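Local coordinates for retinoic acid receptor (Platynereis dumerilii, PDB 6EU9), which binds all-trans retinoic acid and probably acts as a ligand-dependent transcription regulator linked to neuronal differentiation, at residues L74-N77 with D78-T81; L164-P167 with E168-E171. All coordinates share one frame; numbering follows the deposited sequence.

Both interactions are local turns at helix starts, with centres about 10 Å apart on the same side of the chain's centre. Interaction 1 comes first along the chain and opens helix 76-97; interaction 2 follows much later, where the loop after helix 145-156 runs into helix 167-188. They touch directly: the carboxylate of D78 accepts the backbone N-H groups of E165 and H166, while the carboxylate of E165 reaches back to S75 and N77. The loop 164-166 is thereby pinned to the first turn of helix 76-97, tying two helices of the nuclear receptor ligand-binding domain together, close to the second subunit.

Interaction 1. Residues L74-N77 with D78-T81; sequences LSTN and DQIT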
loop_
_atom_site.group_PDB
_atom_site.type_symbol
_atom_site.label_atom_id
_atom_site.label_comp_id
_atom_site.label_asym_id
_atom_site.label_seq_id
_atom_site.Cartn_x
_atom_site.Cartn_y
_atom_site.Cartn_z
ATOM N N LEU A 74 1.084 7.443 -5.244
ATOM C CA LEU A 74 -0.086 7.638 -4.364
ATOM C C LEU A 74 0.259 7.082 -3.026
ATOM O O LEU A 74 1.279 6.390 -2.912
ATOM C CB LEU A 74 -1.292 6.885 -4.914
ATOM C CG LEU A 74 -1.462 6.864 -6.411
ATOM C CD1 LEU A 74 -1.661 5.400 -6.752
ATOM C CD2 LEU A 74 -2.541 7.809 -6.837
ATOM N N SER A 75 -0.631 7.260 -2.039
ATOM C CA SER A 75 -0.441 6.766 -0.684
ATOM C C SER A 75 -0.105 5.297 -0.726
ATOM O O SER A 75 -0.526 4.549 -1.636
ATOM C CB SER A 75 -1.706 6.864 0.157
ATOM O OG SER A 75 -2.603 7.741 -0.379
ATOM N N THR A 76 0.685 4.840 0.270
ATOM C CA THR A 76 0.892 3.420 0.494
ATOM C C THR A 76 -0.470 2.719 0.671
ATOM O O THR A 76 -0.632 1.615 0.176
ATOM C CB THR A 76 1.833 3.235 1.656
ATOM O OG1 THR A 76 3.142 3.519 1.140
ATOM C CG2 THR A 76 1.846 1.830 2.210
ATOM N N ASN A 77 -1.406 3.400 1.333
ATOM C CA ASN A 77 -2.691 2.845 1.630
ATOM C C ASN A 77 -3.503 2.566 0.358
ATOM O O ASN A 77 -4.061 1.457 0.171
ATOM C CB ASN A 77 -3.491 3.766 2.527
ATOM C CG ASN A 77 -3.721 3.179 3.868
ATOM O OD1 ASN A 77 -3.834 1.970 3.998
ATOM N ND2 ASN A 77 -3.812 4.002 4.873
ATOM N N ASP A 78 -3.570 3.594 -0.465
ATOM C CA ASP A 78 -4.311 3.559 -1.687
ATOM C C ASP A 78 -3.715 2.559 -2.647
ATOM O O ASP A 78 -4.457 1.822 -3.336
ATOM C CB ASP A 78 -4.306 4.967 -2.309
ATOM C CG ASP A 78 -5.310 5.901 -1.662
ATOM O OD1 ASP A 78 -5.860 5.521 -0.580
ATOM O OD2 ASP A 78 -5.572 6.947 -2.277
ATOM N N GLN A 79 -2.364 2.473 -2.656
ATOM C CA GLN A 79 -1.719 1.388 -3.396
ATOM C C GLN A 79 -2.234 0.022 -2.981
ATOM O O GLN A 79 -2.585 -0.770 -3.872
ATOM C CB GLN A 79 -0.214 1.492 -3.260
ATOM C CG GLN A 79 0.333 2.768 -3.855
ATOM C CD GLN A 79 1.810 2.949 -3.467
ATOM O OE1 GLN A 79 2.562 2.032 -3.695
ATOM N NE2 GLN A 79 2.240 4.130 -2.851
ATOM N N ILE A 80 -2.334 -0.169 -1.624
ATOM C CA ILE A 80 -2.786 -1.424 -1.059
ATOM C C ILE A 80 -4.244 -1.690 -1.407
ATOM O O ILE A 80 -4.582 -2.769 -1.847
ATOM C CB ILE A 80 -2.534 -1.504 0.463
ATOM C CG1 ILE A 80 -1.025 -1.629 0.695
ATOM C CG2 ILE A 80 -3.146 -2.729 1.141
ATOM C CD1 ILE A 80 -0.603 -1.534 2.141
ATOM N N THR A 81 -5.084 -0.696 -1.180
ATOM C CA THR A 81 -6.505 -0.733 -1.497
ATOM C C THR A 81 -6.746 -1.082 -2.941
ATOM O O THR A 81 -7.505 -1.998 -3.165
ATOM C CB THR A 81 -7.135 0.630 -1.187
ATOM O OG1 THR A 81 -6.711 1.027 0.121
ATOM C CG2 THR A 81 -8.610 0.609 -1.235
#
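N77 and T81 meet through the carbonyl of N77, which takes two bonds from one residue. T81 N comes in almost straight at 2.7 Å from N77 O, in the carbonyl plane, with an N-H...O angle of 172°. T81 OG1, also 2.7 Å from N77 O, sits above that plane. N77 ND2 bonds to E165. D78 turns its carboxylate back beside its own backbone N (chi1 -79°), which sets D78 CG 3.5 Å from S75 OG. Both polar groups find their partners in the loop at E165, and D78 also takes the N-H of H166. The sequence here, with D78 and Q79 side by side at the start of helix 76-97, matches the signature region of nuclear receptor ligand-binding domains. Q79 N bonds to S75 O at 3.0 Å as an ordinary helical bond. Q79 CG sits beside its own backbone N (chi1 -63°) and the chain runs on extended, so that NE2 donates to L74 O at a modelled 2.5 Å, a length not to be read closely at this resolution, and weakly to S75 O. A leucine here has no amide to give, and the carbonyl of L74 would probably be left without its side-chain mate. T76 CG2 lies beside I80 CD1, 4.2 Å away, and T76 OG1 bonds to D63 of the second subunit.

Interaction 2. Residues L164-P167 with E168-E171; sequences LEHP and EKVE
H166 and K169 run side by side and point the same way, the lysine chain stretched along the imidazole. K169 CG leaves beside its own backbone N (chi1 -44°) and the rest of the chain is extended, which carries CE over one ring face, 4.2 Å from the centroid of the H166 ring and 25° off its normal, a CH-pi contact. K169 NZ ends above the same face, while CB of E165 lies over the opposite one, so the ring lies between the lysine chain and E165 CB. Nearer the backbone, K169 CG packs on H166 CB at 3.7 Å. Towards helix 76-97, L164 crosses V170 at about a right angle, CD1 of L164 meeting CG2 of V170 at 3.9 Å, and both leucine and valine also touch L82 of that helix. E168 bends at its second torsion, bringing OE1 to 4.0 Å from H166 CB. Backbone bonds close the turn: V170 N bonds to H166 O at 3.3 Å, K169 N reaches the same oxygen weakly, and E171 N bonds to P167 O at 3.0 Å. The arrangement is that of a helix N-terminus, H166 at the N-cap and P167 in the first turn, where a proline's missing N-H costs no helical bond, opening helix 167-188.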
loop_
_atom_site.group_PDB
_atom_site.type_symbol
_atom_site.label_atom_id
_atom_site.label_comp_id
_atom_site.label_asym_id
_atom_site.label_seq_id
_atom_site.Cartn_x
_atom_site.Cartn_y
_atom_site.Cartn_z
ATOM N N LEU A 164 -10.859 4.613 -0.550
ATOM C CA LEU A 164 -9.651 5.279 -0.944
ATOM C C LEU A 164 -9.466 6.578 -0.172
ATOM O O LEU A 164 -10.435 7.324 0.093
ATOM C CB LEU A 164 -9.709 5.558 -2.436
ATOM C CG LEU A 164 -9.316 4.408 -3.323
ATOM C CD1 LEU A 164 -9.470 4.899 -4.739
ATOM C CD2 LEU A 164 -7.904 4.001 -3.072
ATOM N N GLU A 165 -8.224 6.873 0.156
ATOM C CA GLU A 165 -7.877 8.142 0.787
ATOM C C GLU A 165 -8.104 9.310 -0.143
ATOM O O GLU A 165 -8.711 10.279 0.245
ATOM C CB GLU A 165 -6.428 8.153 1.280
ATOM C CG GLU A 165 -6.328 7.941 2.773
ATOM C CD GLU A 165 -5.005 7.354 3.185
ATOM O OE1 GLU A 165 -4.929 6.836 4.326
ATOM O OE2 GLU A 165 -4.031 7.405 2.404
ATOM N N HIS A 166 -7.601 9.208 -1.366
ATOM C CA HIS A 166 -7.708 10.329 -2.313
ATOM C C HIS A 166 -8.238 9.834 -3.652
ATOM O O HIS A 166 -7.463 9.722 -4.607
ATOM C CB HIS A 166 -6.401 11.085 -2.491
ATOM C CG HIS A 166 -5.518 11.115 -1.283
ATOM N ND1 HIS A 166 -5.769 11.919 -0.192
ATOM C CD2 HIS A 166 -4.341 10.489 -1.028
ATOM C CE1 HIS A 166 -4.802 11.772 0.690
ATOM N NE2 HIS A 166 -3.935 10.893 0.216
ATOM N N PRO A 167 -9.535 9.525 -3.703
ATOM C CA PRO A 167 -10.068 8.943 -4.915
ATOM C C PRO A 167 -10.000 9.918 -6.121
ATOM O O PRO A 167 -9.886 9.435 -7.294
ATOM C CB PRO A 167 -11.522 8.573 -4.531
ATOM C CG PRO A 167 -11.843 9.455 -3.384
ATOM C CD PRO A 167 -10.556 9.572 -2.632
ATOM N N GLU A 168 -10.090 11.226 -5.851
ATOM C CA GLU A 168 -9.971 12.240 -6.881
ATOM C C GLU A 168 -8.617 12.178 -7.609
ATOM O O GLU A 168 -8.582 12.355 -8.816
ATOM C CB GLU A 168 -10.159 13.668 -6.313
ATOM C CG GLU A 168 -10.834 13.784 -4.957
ATOM C CD GLU A 168 -9.863 13.831 -3.767
ATOM O OE1 GLU A 168 -8.624 14.092 -3.905
ATOM O OE2 GLU A 168 -10.376 13.664 -2.629
ATOM N N LYS A 169 -7.530 11.908 -6.856
ATOM C CA LYS A 169 -6.223 11.819 -7.471
ATOM C C LYS A 169 -6.122 10.584 -8.291
ATOM O O LYS A 169 -5.632 10.627 -9.460
ATOM C CB LYS A 169 -5.049 11.914 -6.499
ATOM C CG LYS A 169 -5.143 12.986 -5.420
ATOM C CD LYS A 169 -3.843 13.006 -4.627
ATOM C CE LYS A 169 -3.978 13.924 -3.414
ATOM N NZ LYS A 169 -2.752 13.970 -2.541
ATOM N N VAL A 170 -6.533 9.431 -7.727
ATOM C CA VAL A 170 -6.512 8.154 -8.457
ATOM C C VAL A 170 -7.198 8.347 -9.801
ATOM O O VAL A 170 -6.697 7.899 -10.799
ATOM C CB VAL A 170 -7.218 7.035 -7.655
ATOM C CG1 VAL A 170 -7.317 5.753 -8.430
ATOM C CG2 VAL A 170 -6.430 6.654 -6.434
ATOM N N GLU A 171 -8.301 9.069 -9.798
ATOM C CA GLU A 171 -9.020 9.367 -11.022
ATOM C C GLU A 171 -8.251 10.212 -12.015
ATOM O O GLU A 171 -8.337 9.977 -13.213
ATOM C CB GLU A 171 -10.367 10.026 -10.713
ATOM C CG GLU A 171 -11.490 9.462 -11.519
ATOM C CD GLU A 171 -12.371 10.558 -12.030
ATOM O OE1 GLU A 171 -12.947 11.242 -11.151
ATOM O OE2 GLU A 171 -12.337 10.742 -13.281
#